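Local coordinates for protein triacylglycerol lipase (Clostridium botulinum, PDB 5AH1) that hydrolyses ester bonds of triacylglycerols and of synthetic polyesters, as a zinc-binding enzyme with the alpha/beta-hydrolase fold, at residues A[55-60]-A[433-438]; A[135-140]-A[161-166]; A[193-198]-A[216-221]; A[330-335]-A[387-392]; A[343-348]-A[380-385]. All coordinates share one frame; numbering follows the deposited sequence.

In the fold
The five contacts lie round an alpha/beta-hydrolase fold, contacts 3 and 4 involving segments that reach strands 221-227 and 327-331 of its parallel sheet. The two segments of contact 1 enclose all the others along the chain. Contacts 2 and 3 follow in series, centres 17 Å apart, touching where Y136 and V140 pack on W220. Contact 5 falls in sequence between the two segments of contact 4, with centres 11 Å apart. T333 of contact 4 probably bonds D384 of contact 5, and F60 of contact 1 meets W331 of contact 4. Contacts 2 and 5 lie on opposite sides of the chain's centre, centres about 38 Å apart, so the zinc-side packing and the D384 loop are well separated.

Contact 1: residues A[55-60]-A[433-438]; sequences MPPLKF and FGNVKD
M55, P57 and L58 meet N435 in a loop-to-loop contact that fastens the chain following helix 49-54 to the entry of helix 437-448, where V436 is the N-cap residue. N435 supplies both direct hydrogen bonds, one from its side chain and one from its backbone. Its CG is anti to the backbone N (chi1 -180°). The N435 and P57 side chains lie side by side, and N435 ND2 donates to M55 O at 2.9 Å. That bond is nearly straight, 175° at the hydrogen, and the acceptor lies in the amide plane. One residue after P57, L58 N donates to N435 O at 3.0 Å. A water joins the same two loops by donating to P56 O (2.7 Å) and accepting from N435 N (2.8 Å). M55 CE makes a van der Waals contact with a carbonyl, 3.8 Å from F433 O, and the apolar pair, L58 CD2 with V436 CG1, is looser at 4.3 Å. L58 also touches W439 of helix 437-448 and I429 of the preceding loop, while F60 sits edge-to-face with W439 and meets both Y443 on that helix and W331 of strand 327-331.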
# COMPACT_ATOMS: atom_id res chain seq x y z
N MET A 55 12.40 -1.59 21.75
CA MET A 55 11.20 -2.41 21.64
C MET A 55 11.56 -3.82 21.17
O MET A 55 12.60 -4.02 20.54
CB MET A 55 10.20 -1.76 20.66
CG MET A 55 9.82 -0.34 21.01
SD MET A 55 8.65 0.39 19.84
CE MET A 55 7.16 -0.50 20.25
N PRO A 56 10.71 -4.81 21.48
CA PRO A 56 11.01 -6.19 21.07
C PRO A 56 11.04 -6.29 19.55
O PRO A 56 10.12 -5.83 18.89
CB PRO A 56 9.84 -7.00 21.62
CG PRO A 56 9.24 -6.14 22.69
CD PRO A 56 9.47 -4.74 22.27
N PRO A 57 12.10 -6.88 18.99
CA PRO A 57 12.11 -6.97 17.53
C PRO A 57 11.08 -7.95 16.98
O PRO A 57 10.85 -9.02 17.53
CB PRO A 57 13.53 -7.47 17.22
CG PRO A 57 13.99 -8.13 18.46
CD PRO A 57 13.33 -7.42 19.59
N LEU A 58 10.44 -7.57 15.88
CA LEU A 58 9.55 -8.48 15.19
C LEU A 58 10.39 -9.61 14.61
O LEU A 58 11.44 -9.36 14.03
CB LEU A 58 8.80 -7.75 14.07
CG LEU A 58 7.56 -8.46 13.53
CD1 LEU A 58 6.46 -8.50 14.59
CD2 LEU A 58 7.05 -7.75 12.27
N LYS A 59 9.92 -10.84 14.76
CA LYS A 59 10.66 -12.01 14.29
C LYS A 59 10.11 -12.55 12.98
O LYS A 59 8.92 -12.88 12.86
CB LYS A 59 10.64 -13.10 15.35
CG LYS A 59 11.28 -12.67 16.65
CD LYS A 59 11.22 -13.77 17.69
CE LYS A 59 11.96 -13.39 18.97
NZ LYS A 59 12.29 -14.60 19.78
N PHE A 60 10.99 -12.66 11.99
CA PHE A 60 10.59 -13.22 10.72
C PHE A 60 10.31 -14.71 10.97
O PHE A 60 11.10 -15.38 11.63
CB PHE A 60 11.66 -12.99 9.66
CG PHE A 60 11.20 -13.34 8.29
CD1 PHE A 60 10.43 -12.45 7.56
CD2 PHE A 60 11.49 -14.58 7.74
CE1 PHE A 60 9.96 -12.77 6.31
CE2 PHE A 60 11.02 -14.91 6.47
CZ PHE A 60 10.26 -14.00 5.76
N PHE A 433 4.30 2.08 15.26
CA PHE A 433 5.59 2.14 15.96
C PHE A 433 6.03 0.72 16.31
O PHE A 433 5.31 -0.01 17.00
CB PHE A 433 5.43 2.98 17.23
CG PHE A 433 5.01 4.39 16.95
CD1 PHE A 433 5.90 5.31 16.41
CD2 PHE A 433 3.71 4.80 17.20
CE1 PHE A 433 5.52 6.60 16.13
CE2 PHE A 433 3.32 6.10 16.93
CZ PHE A 433 4.23 7.00 16.39
N GLY A 434 7.20 0.34 15.84
CA GLY A 434 7.73 -0.98 16.12
C GLY A 434 9.15 -1.14 15.63
O GLY A 434 9.60 -0.43 14.74
N ASN A 435 9.84 -2.09 16.26
CA ASN A 435 11.19 -2.46 15.89
C ASN A 435 11.11 -3.57 14.87
O ASN A 435 10.84 -4.72 15.23
CB ASN A 435 11.92 -2.91 17.16
CG ASN A 435 13.36 -3.32 16.91
OD1 ASN A 435 13.87 -3.24 15.79
ND2 ASN A 435 14.02 -3.75 17.98
N VAL A 436 11.28 -3.23 13.59
CA VAL A 436 11.03 -4.16 12.49
C VAL A 436 12.21 -4.36 11.53
O VAL A 436 12.09 -5.12 10.57
CB VAL A 436 9.79 -3.71 11.67
CG1 VAL A 436 8.54 -3.72 12.54
CG2 VAL A 436 9.99 -2.34 11.02
N LYS A 437 13.35 -3.73 11.80
CA LYS A 437 14.42 -3.74 10.80
C LYS A 437 14.94 -5.15 10.53
O LYS A 437 15.20 -5.53 9.39
CB LYS A 437 15.54 -2.76 11.16
CG LYS A 437 16.32 -3.12 12.41
CD LYS A 437 17.28 -2.00 12.78
CE LYS A 437 18.06 -2.32 14.04
NZ LYS A 437 18.96 -1.20 14.45
N ASP A 438 15.08 -5.95 11.58
CA ASP A 438 15.58 -7.32 11.39
C ASP A 438 14.61 -8.17 10.58
O ASP A 438 15.02 -9.00 9.77
CB ASP A 438 15.87 -7.96 12.75
CG ASP A 438 17.05 -7.31 13.44
OD1 ASP A 438 18.12 -7.20 12.79
OD2 ASP A 438 16.92 -6.91 14.61
O HOH W 1 8.55 -3.67 18.24
O HOH W 2 12.48 -6.91 13.35

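Contact 2: residues A[135-140]-A[161-166]; sequences LYAYIV and RTYPGI
The side chain of Y138, near the end of helix 128-140, crosses that of Y163 at about a right angle, joining the helix to the antiparallel strand pair 142-145/159-163. The link between its strands, with helix 148-154, carries zinc ligands H150 and H156, and helix 128-140 carries D130, so the contact belongs to the zinc-binding subregion, as in related zinc-containing bacterial lipases. The rings themselves meet obliquely, with planes at 57° and centroids 4.8 Å apart. CD2 of Y138 stands 3.4 Å above one face of the Y163 ring, displaced toward its rim, while A137 CB comes to the edge of that ring. Y138 has its CG anti to the backbone N (chi1 -158°). Elsewhere on the Y138 ring, I166 approaches slantwise, CG2 lying 3.6 Å from Y138 CE1; I166 has two conformers, so this detail is doubtful. At the helix end the Y138 carbonyl turns to the other segment: G165 CA makes a CA-H...O contact with Y138 O at 3.3 Å, and I166 N donates to Y138 O at 3.0 Å. Y138 O also accepts from a water at 2.9 Å; this water accepts from G165 N and sits over the centre of the Y138 ring.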
# COMPACT_ATOMS: atom_id res chain seq x y z
N LEU A 135 4.40 4.85 -10.65
CA LEU A 135 5.44 3.92 -10.23
C LEU A 135 6.36 3.52 -11.39
O LEU A 135 7.58 3.48 -11.25
CB LEU A 135 4.79 2.68 -9.61
CG LEU A 135 5.72 1.60 -9.10
CD1 LEU A 135 6.72 2.15 -8.10
CD2 LEU A 135 4.89 0.48 -8.47
N TYR A 136 5.76 3.24 -12.54
CA TYR A 136 6.52 2.99 -13.76
C TYR A 136 7.52 4.10 -14.05
O TYR A 136 8.72 3.85 -14.19
CB TYR A 136 5.56 2.77 -14.94
CG TYR A 136 6.25 2.65 -16.26
CD1 TYR A 136 6.79 1.45 -16.70
CD2 TYR A 136 6.37 3.75 -17.09
CE1 TYR A 136 7.45 1.36 -17.91
CE2 TYR A 136 7.02 3.68 -18.30
CZ TYR A 136 7.57 2.48 -18.71
OH TYR A 136 8.21 2.40 -19.92
N ALA A 137 7.05 5.34 -14.06
CA ALA A 137 7.94 6.47 -14.34
C ALA A 137 8.96 6.68 -13.24
O ALA A 137 10.09 7.08 -13.52
CB ALA A 137 7.12 7.72 -14.56
N TYR A 138 8.56 6.44 -12.00
CA TYR A 138 9.47 6.63 -10.87
C TYR A 138 10.66 5.69 -10.98
O TYR A 138 11.79 6.04 -10.60
CB TYR A 138 8.75 6.41 -9.53
CG TYR A 138 9.45 7.10 -8.40
CD1 TYR A 138 10.51 6.49 -7.75
CD2 TYR A 138 9.14 8.40 -8.04
CE1 TYR A 138 11.20 7.14 -6.74
CE2 TYR A 138 9.83 9.05 -7.04
CZ TYR A 138 10.86 8.41 -6.40
OH TYR A 138 11.57 9.07 -5.42
N ILE A 139 10.41 4.48 -11.50
CA ILE A 139 11.47 3.49 -11.65
C ILE A 139 12.33 3.73 -12.90
O ILE A 139 13.56 3.80 -12.80
CB ILE A 139 10.86 2.06 -11.69
CG1 ILE A 139 10.22 1.71 -10.34
CG2 ILE A 139 11.92 1.01 -12.03
CD1 ILE A 139 9.37 0.45 -10.36
N VAL A 140 11.67 3.84 -14.05
CA VAL A 140 12.32 3.97 -15.34
C VAL A 140 12.91 5.37 -15.58
O VAL A 140 13.94 5.53 -16.23
CB VAL A 140 11.32 3.61 -16.47
CG1 VAL A 140 11.94 3.81 -17.84
CG2 VAL A 140 10.85 2.17 -16.31
N ARG A 161 3.76 14.40 -13.56
CA ARG A 161 5.05 14.96 -13.20
C ARG A 161 6.18 14.12 -13.79
O ARG A 161 5.95 13.10 -14.45
CB ARG A 161 5.15 15.18 -11.70
CG ARG A 161 5.14 13.95 -10.86
CD ARG A 161 5.36 14.33 -9.38
NE ARG A 161 4.31 15.19 -8.84
CZ ARG A 161 4.42 15.89 -7.71
NH1 ARG A 161 5.52 15.85 -6.98
NH2 ARG A 161 3.41 16.64 -7.30
N THR A 162 7.39 14.61 -13.61
CA THR A 162 8.58 14.02 -14.21
C THR A 162 9.55 13.57 -13.13
O THR A 162 9.79 14.29 -12.16
CB THR A 162 9.26 15.05 -15.14
OG1 THR A 162 8.33 15.42 -16.17
CG2 THR A 162 10.52 14.49 -15.78
N TYR A 163 10.10 12.36 -13.30
CA TYR A 163 11.00 11.74 -12.34
C TYR A 163 12.32 11.35 -12.97
O TYR A 163 12.37 11.05 -14.17
CB TYR A 163 10.37 10.48 -11.78
CG TYR A 163 9.10 10.72 -11.01
CD1 TYR A 163 9.13 11.39 -9.79
CD2 TYR A 163 7.89 10.25 -11.47
CE1 TYR A 163 7.97 11.61 -9.08
CE2 TYR A 163 6.74 10.44 -10.76
CZ TYR A 163 6.78 11.12 -9.57
OH TYR A 163 5.62 11.30 -8.88
N PRO A 164 13.39 11.32 -12.17
CA PRO A 164 14.69 10.94 -12.73
C PRO A 164 14.85 9.43 -13.01
O PRO A 164 15.56 9.05 -13.94
CB PRO A 164 15.69 11.42 -11.66
CG PRO A 164 14.91 11.44 -10.39
CD PRO A 164 13.50 11.83 -10.79
N GLY A 165 14.18 8.59 -12.24
CA GLY A 165 14.31 7.14 -12.38
C GLY A 165 15.25 6.59 -11.34
O GLY A 165 16.40 7.04 -11.26
N ILE A 166 14.78 5.65 -10.52
CA ILE A 166 15.62 5.06 -9.47
C ILE A 166 16.23 3.72 -9.85
O ILE A 166 17.15 3.26 -9.19
CB ILE A 166 14.87 4.87 -8.14
CG1 ILE A 166 13.58 4.08 -8.37
CG2 ILE A 166 14.64 6.22 -7.47
CD1 ILE A 166 12.88 3.61 -7.12
O HOH W 3 12.67 8.65 -9.86

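Contact 3: residues A[193-198]-A[216-221]; sequences QLLSEG and GGKHWI
L195 and S196, in the last turn of helix 183-197, are met by residues 216-221, first through backbone polar groups. K218 N donates to L195 O at 3.0 Å and G217 N to S196 O at 2.9 Å; in both bonds the donor stands above the carbonyl plane, by 41° and 58° respectively. These carbonyls lie at the end of the helix, and the loop supplies donors to them. Two CA-H...O contacts accompany these bonds, G216 CA to L195 O and S196 CA to K218 O, each at 3.4 Å. G198 and G216, both with positive phi, bring their CA atoms within 3.8 Å, the backbones lying close together where the helix ends.

Water completes the polar set. One water lies 2.9 Å from L195 O, to which it can donate, and accepts from K218 NZ at 3.0 Å; the ammonium group also bonds P212 O. A second water donates to S196 OG and lies in the plane of the H219 ring, 2.9 Å from H219 ND1, while S196 OG bonds T192 O within its own helix.

The apolar part belongs to L195. Its CD2 lies over one face of the W220 six-membered ring, a CH-pi contact in which it is 27° off the ring normal, on the same face as K218 CB. Its other methyl, CD1, reaches I221 CG1 at 3.9 Å.

The helix follows strand 176-181 and the loop leads into strand 221-227, a parallel neighbour in the sheet, so this packing lies within a beta-alpha-beta crossover of the alpha/beta-hydrolase fold.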
# COMPACT_ATOMS: atom_id res chain seq x y z
N GLN A 193 0.59 -6.37 -13.65
CA GLN A 193 -0.41 -6.73 -14.64
C GLN A 193 -0.19 -5.96 -15.94
O GLN A 193 -0.16 -6.53 -17.03
CB GLN A 193 -1.81 -6.44 -14.10
CG GLN A 193 -2.91 -6.64 -15.12
CD GLN A 193 -3.13 -8.08 -15.49
OE1 GLN A 193 -2.92 -8.99 -14.69
NE2 GLN A 193 -3.54 -8.29 -16.73
N LEU A 194 -0.04 -4.65 -15.82
CA LEU A 194 0.17 -3.80 -16.98
C LEU A 194 1.49 -4.12 -17.69
O LEU A 194 1.53 -4.24 -18.91
CB LEU A 194 0.12 -2.32 -16.58
CG LEU A 194 -1.28 -1.80 -16.25
CD1 LEU A 194 -1.22 -0.41 -15.66
CD2 LEU A 194 -2.20 -1.79 -17.48
N LEU A 195 2.58 -4.26 -16.94
CA LEU A 195 3.85 -4.61 -17.56
C LEU A 195 3.71 -5.89 -18.38
O LEU A 195 4.13 -5.96 -19.53
CB LEU A 195 4.95 -4.78 -16.52
CG LEU A 195 5.49 -3.47 -15.92
CD1 LEU A 195 6.37 -3.80 -14.72
CD2 LEU A 195 6.25 -2.65 -16.95
N SER A 196 3.06 -6.89 -17.80
CA SER A 196 2.98 -8.20 -18.42
C SER A 196 2.03 -8.23 -19.61
O SER A 196 2.36 -8.78 -20.66
CB SER A 196 2.52 -9.24 -17.39
OG SER A 196 3.40 -9.33 -16.28
N GLU A 197 0.85 -7.63 -19.45
CA GLU A 197 -0.21 -7.79 -20.43
C GLU A 197 -0.67 -6.51 -21.11
O GLU A 197 -1.43 -6.57 -22.08
CB GLU A 197 -1.42 -8.48 -19.79
CG GLU A 197 -1.11 -9.88 -19.29
CD GLU A 197 -2.36 -10.71 -19.06
OE1 GLU A 197 -3.06 -11.01 -20.04
OE2 GLU A 197 -2.66 -11.05 -17.90
N GLY A 198 -0.23 -5.35 -20.63
CA GLY A 198 -0.66 -4.09 -21.21
C GLY A 198 -2.12 -3.74 -20.95
O GLY A 198 -2.77 -4.32 -20.07
N GLY A 216 2.40 -4.23 -23.00
CA GLY A 216 2.58 -5.60 -22.55
C GLY A 216 3.93 -6.20 -22.93
O GLY A 216 4.74 -5.55 -23.59
N GLY A 217 4.15 -7.43 -22.50
CA GLY A 217 5.31 -8.21 -22.89
C GLY A 217 6.54 -7.99 -22.03
O GLY A 217 7.61 -8.46 -22.40
N LYS A 218 6.39 -7.32 -20.89
CA LYS A 218 7.52 -7.03 -20.02
C LYS A 218 7.44 -7.89 -18.77
O LYS A 218 6.40 -7.93 -18.09
CB LYS A 218 7.55 -5.54 -19.65
CG LYS A 218 7.76 -4.66 -20.86
CD LYS A 218 7.49 -3.19 -20.58
CE LYS A 218 7.42 -2.38 -21.87
NZ LYS A 218 6.32 -2.86 -22.77
N HIS A 219 8.55 -8.58 -18.48
CA HIS A 219 8.65 -9.51 -17.36
C HIS A 219 9.76 -9.06 -16.43
O HIS A 219 10.79 -9.71 -16.26
CB HIS A 219 8.84 -10.92 -17.92
CG HIS A 219 7.75 -11.28 -18.88
ND1 HIS A 219 6.46 -11.50 -18.47
CD2 HIS A 219 7.73 -11.32 -20.24
CE1 HIS A 219 5.70 -11.73 -19.53
NE2 HIS A 219 6.44 -11.63 -20.61
N TRP A 220 9.52 -7.90 -15.82
CA TRP A 220 10.51 -7.17 -15.04
C TRP A 220 10.42 -7.47 -13.55
O TRP A 220 11.27 -7.02 -12.79
CB TRP A 220 10.27 -5.68 -15.20
CG TRP A 220 10.51 -5.12 -16.56
CD1 TRP A 220 10.95 -5.78 -17.68
CD2 TRP A 220 10.34 -3.75 -16.94
NE1 TRP A 220 11.06 -4.89 -18.73
CE2 TRP A 220 10.70 -3.64 -18.30
CE3 TRP A 220 9.92 -2.60 -16.26
CZ2 TRP A 220 10.67 -2.43 -18.99
CZ3 TRP A 220 9.88 -1.40 -16.94
CH2 TRP A 220 10.25 -1.33 -18.30
N ILE A 221 9.36 -8.16 -13.14
CA ILE A 221 9.02 -8.32 -11.73
C ILE A 221 9.18 -9.79 -11.33
O ILE A 221 8.52 -10.66 -11.87
CB ILE A 221 7.57 -7.89 -11.47
CG1 ILE A 221 7.29 -6.49 -12.07
CG2 ILE A 221 7.31 -7.94 -9.99
CD1 ILE A 221 8.22 -5.40 -11.60
O HOH W 4 4.10 -3.41 -20.87
O HOH W 5 5.43 -11.16 -15.78

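Contact 4: residues A[330-335]-A[387-392]; sequences SWTTQA and VNCISQ
Q392 lies with its side chain across T332 and T333, in the segment that continues from strand 327-331. Its CB rests against T332 OG1 at 3.4 Å. CG is anti to the carbonyl carbon (chi1 -65°), the chain beyond is extended, and the Q392 side chain crosses that of T333 at about a right angle. OE1 accepts from T333 N at 2.8 Å, with the donor tilted 26° from the amide carbonyl plane, and also lies 3.1 Å from T332 CA. NE2 donates to T333 O at 3.2 Å, approaching in the plane of that carbonyl, and makes a weak second bond to V387 O. The amide thus bonds both backbone polar groups of T333. Around it, C389 SG packs 3.6 Å from Q334 CB, and two waters bridge the segments: one donates to W331 O and Q392 O, the other lies 2.7 Å from T332 OG1 and donates to C389 O. In this buried setting the paired bonds satisfy both ends of the Q392 amide and fix the backbone of T333, whose OG1 bonds D384 and S228. Since D384 also bonds H426, consistent with the acid-histidine pair of a hydrolase triad, T333 would be a second-shell residue, with Q392 holding its backbone in place.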
# COMPACT_ATOMS: atom_id res chain seq x y z
N SER A 330 1.78 -12.72 0.50
CA SER A 330 0.91 -11.82 1.26
C SER A 330 1.13 -11.98 2.75
O SER A 330 1.25 -13.09 3.27
CB SER A 330 -0.56 -12.08 0.94
OG SER A 330 -0.85 -13.44 1.20
N TRP A 331 1.18 -10.83 3.42
CA TRP A 331 1.31 -10.72 4.86
C TRP A 331 0.11 -9.98 5.43
O TRP A 331 -0.28 -8.92 4.92
CB TRP A 331 2.59 -9.96 5.19
CG TRP A 331 3.82 -10.67 4.72
CD1 TRP A 331 4.42 -10.54 3.51
CD2 TRP A 331 4.57 -11.65 5.45
NE1 TRP A 331 5.51 -11.37 3.44
CE2 TRP A 331 5.63 -12.06 4.62
CE3 TRP A 331 4.45 -12.21 6.72
CZ2 TRP A 331 6.58 -13.01 5.03
CZ3 TRP A 331 5.37 -13.15 7.12
CH2 TRP A 331 6.43 -13.53 6.29
N THR A 332 -0.48 -10.58 6.47
CA THR A 332 -1.68 -10.10 7.13
C THR A 332 -1.31 -9.62 8.54
O THR A 332 -0.66 -10.36 9.29
CB THR A 332 -2.72 -11.24 7.25
OG1 THR A 332 -3.11 -11.66 5.93
CG2 THR A 332 -3.95 -10.78 8.03
N THR A 333 -1.70 -8.39 8.86
CA THR A 333 -1.58 -7.85 10.20
C THR A 333 -2.93 -7.90 10.90
O THR A 333 -3.97 -7.70 10.25
CB THR A 333 -1.03 -6.41 10.17
OG1 THR A 333 -1.54 -5.71 9.02
CG2 THR A 333 0.48 -6.41 10.10
N GLN A 334 -2.91 -8.12 12.21
CA GLN A 334 -4.13 -8.13 13.03
C GLN A 334 -3.83 -7.49 14.38
O GLN A 334 -2.78 -7.77 14.96
CB GLN A 334 -4.62 -9.56 13.24
CG GLN A 334 -5.82 -9.62 14.19
CD GLN A 334 -6.39 -11.00 14.34
OE1 GLN A 334 -6.01 -11.94 13.65
NE2 GLN A 334 -7.35 -11.12 15.24
N ALA A 335 -4.75 -6.66 14.87
CA ALA A 335 -4.60 -6.09 16.20
C ALA A 335 -5.95 -5.95 16.92
O ALA A 335 -6.09 -5.16 17.86
CB ALA A 335 -3.86 -4.75 16.17
N VAL A 387 -7.47 -2.17 7.76
CA VAL A 387 -7.87 -3.16 6.76
C VAL A 387 -8.34 -4.45 7.41
O VAL A 387 -7.68 -4.99 8.29
CB VAL A 387 -6.71 -3.47 5.77
CG1 VAL A 387 -7.13 -4.48 4.73
CG2 VAL A 387 -6.22 -2.19 5.10
N ASN A 388 -9.48 -4.95 6.94
CA ASN A 388 -10.00 -6.24 7.42
C ASN A 388 -8.98 -7.35 7.15
O ASN A 388 -8.44 -7.42 6.05
CB ASN A 388 -11.31 -6.58 6.72
CG ASN A 388 -12.23 -5.38 6.58
OD1 ASN A 388 -11.99 -4.51 5.74
ND2 ASN A 388 -13.26 -5.30 7.41
N CYS A 389 -8.76 -8.24 8.11
CA CYS A 389 -7.79 -9.31 7.95
C CYS A 389 -8.10 -10.21 6.78
O CYS A 389 -7.20 -10.62 6.05
CB CYS A 389 -7.67 -10.13 9.23
SG CYS A 389 -7.10 -9.21 10.66
N ILE A 390 -9.38 -10.51 6.58
CA ILE A 390 -9.78 -11.43 5.53
C ILE A 390 -9.35 -10.94 4.15
O ILE A 390 -9.13 -11.74 3.24
CB ILE A 390 -11.34 -11.66 5.55
CG1 ILE A 390 -11.75 -12.80 4.62
CG2 ILE A 390 -12.09 -10.39 5.20
CD1 ILE A 390 -13.21 -13.15 4.69
N SER A 391 -9.24 -9.62 3.99
CA SER A 391 -8.92 -9.00 2.72
C SER A 391 -7.44 -9.06 2.37
O SER A 391 -7.06 -8.86 1.22
CB SER A 391 -9.35 -7.54 2.81
OG SER A 391 -9.10 -6.84 1.61
N GLN A 392 -6.59 -9.40 3.34
CA GLN A 392 -5.16 -9.17 3.21
C GLN A 392 -4.38 -10.32 2.54
O GLN A 392 -3.29 -10.08 2.00
CB GLN A 392 -4.55 -8.84 4.58
CG GLN A 392 -5.06 -7.54 5.16
CD GLN A 392 -4.43 -7.22 6.49
OE1 GLN A 392 -3.23 -7.46 6.67
NE2 GLN A 392 -5.21 -6.74 7.45
O HOH W 6 -1.34 -8.22 2.39
O HOH W 7 -5.58 -12.83 5.63

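Contact 5: residues A[343-348]-A[380-385]; sequences GHSVAQ and WFPNDG
S345, at the start of strand 345-347 in the antiparallel pair 336-338/345-347, packs against F381 and P382 of the loop that leads to D384. No hydrogen bond crosses between the segments; close van der Waals fit and one aromatic pair hold them. S345 CB lies 3.4 Å from F381 O, and S345 OG sits beside the P382 ring, 3.6 Å from CG. The F381 ring reaches the preceding residues: G343 O lies in its plane at the edge, 3.7 Å from F381 CD2, and H344 turns an edge toward its face in an offset edge-to-face pair. Those ring planes stand at 72° with centroids 5.8 Å apart, H344 CD2 being 4.0 Å from F381 CE2. The 380-385 loop is braced from within by N383, whose ND2 donates to F381 O (2.9 Å), and whose OD1 accepts from G385 N (2.8 Å) on a lone pair, an Asx turn around D384. Strand 336-338 and helix 357-363 also adjoin the contact: T336 of the strand touches S345 and P382, while on the helix N361 bonds A347 N and M363 touches N383.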
# COMPACT_ATOMS: atom_id res chain seq x y z
N GLY A 343 -19.66 -10.78 19.73
CA GLY A 343 -19.05 -11.34 18.54
C GLY A 343 -18.34 -10.30 17.68
O GLY A 343 -17.67 -10.66 16.72
N HIS A 344 -18.48 -9.02 18.01
CA HIS A 344 -17.79 -7.97 17.27
C HIS A 344 -16.30 -8.03 17.56
O HIS A 344 -15.88 -8.53 18.61
CB HIS A 344 -18.32 -6.60 17.67
CG HIS A 344 -19.75 -6.38 17.32
ND1 HIS A 344 -20.59 -5.57 18.05
CD2 HIS A 344 -20.50 -6.87 16.30
CE1 HIS A 344 -21.79 -5.57 17.51
NE2 HIS A 344 -21.77 -6.35 16.45
N SER A 345 -15.49 -7.54 16.62
CA SER A 345 -14.05 -7.37 16.85
C SER A 345 -13.78 -5.98 17.40
O SER A 345 -14.36 -4.99 16.94
CB SER A 345 -13.24 -7.58 15.57
OG SER A 345 -13.16 -8.95 15.22
N VAL A 346 -12.90 -5.91 18.39
CA VAL A 346 -12.53 -4.67 19.04
C VAL A 346 -11.03 -4.56 19.17
O VAL A 346 -10.31 -5.56 19.16
CB VAL A 346 -13.18 -4.55 20.44
CG1 VAL A 346 -14.67 -4.58 20.30
CG2 VAL A 346 -12.71 -5.67 21.34
N ALA A 347 -10.53 -3.34 19.28
CA ALA A 347 -9.09 -3.12 19.41
C ALA A 347 -8.50 -3.85 20.61
O ALA A 347 -9.08 -3.84 21.70
CB ALA A 347 -8.81 -1.65 19.55
N GLN A 348 -7.34 -4.49 20.40
CA GLN A 348 -6.51 -4.97 21.50
C GLN A 348 -5.78 -3.79 22.12
O GLN A 348 -5.03 -3.08 21.45
CB GLN A 348 -5.45 -5.96 21.02
CG GLN A 348 -5.96 -7.27 20.45
CD GLN A 348 -4.83 -8.10 19.87
OE1 GLN A 348 -4.57 -8.06 18.68
NE2 GLN A 348 -4.13 -8.81 20.73
N TRP A 380 -15.41 -10.66 8.26
CA TRP A 380 -14.75 -9.40 7.92
C TRP A 380 -14.42 -8.57 9.16
O TRP A 380 -13.73 -7.57 9.06
CB TRP A 380 -15.62 -8.59 6.98
CG TRP A 380 -15.62 -9.12 5.59
CD1 TRP A 380 -16.26 -10.22 5.12
CD2 TRP A 380 -14.96 -8.53 4.47
NE1 TRP A 380 -16.04 -10.37 3.78
CE2 TRP A 380 -15.23 -9.35 3.35
CE3 TRP A 380 -14.14 -7.41 4.30
CZ2 TRP A 380 -14.74 -9.05 2.08
CZ3 TRP A 380 -13.64 -7.14 3.05
CH2 TRP A 380 -13.92 -7.96 1.96
N PHE A 381 -14.94 -8.94 10.32
CA PHE A 381 -14.75 -8.11 11.50
C PHE A 381 -13.29 -7.94 11.97
O PHE A 381 -12.88 -6.82 12.31
CB PHE A 381 -15.61 -8.58 12.68
CG PHE A 381 -17.11 -8.47 12.47
CD1 PHE A 381 -17.69 -7.76 11.43
CD2 PHE A 381 -17.94 -9.12 13.36
CE1 PHE A 381 -19.08 -7.70 11.30
CE2 PHE A 381 -19.31 -9.08 13.23
CZ PHE A 381 -19.87 -8.37 12.20
N PRO A 382 -12.50 -9.02 12.05
CA PRO A 382 -11.12 -8.83 12.52
C PRO A 382 -10.34 -7.89 11.62
O PRO A 382 -10.47 -7.94 10.38
CB PRO A 382 -10.53 -10.25 12.51
CG PRO A 382 -11.74 -11.14 12.69
CD PRO A 382 -12.84 -10.45 11.92
N ASN A 383 -9.51 -7.05 12.21
CA ASN A 383 -8.77 -6.07 11.43
C ASN A 383 -7.50 -5.60 12.15
O ASN A 383 -7.19 -6.08 13.24
CB ASN A 383 -9.70 -4.90 11.02
CG ASN A 383 -10.17 -4.08 12.20
OD1 ASN A 383 -9.43 -3.22 12.71
ND2 ASN A 383 -11.40 -4.33 12.66
N ASP A 384 -6.77 -4.70 11.49
CA ASP A 384 -5.52 -4.15 12.03
C ASP A 384 -5.63 -2.65 12.31
O ASP A 384 -4.61 -1.97 12.47
CB ASP A 384 -4.34 -4.44 11.10
CG ASP A 384 -4.43 -3.69 9.78
OD1 ASP A 384 -5.40 -2.90 9.59
OD2 ASP A 384 -3.57 -3.90 8.91
N GLY A 385 -6.87 -2.16 12.35
CA GLY A 385 -7.14 -0.74 12.53
C GLY A 385 -7.52 -0.03 11.23
O GLY A 385 -8.17 1.02 11.26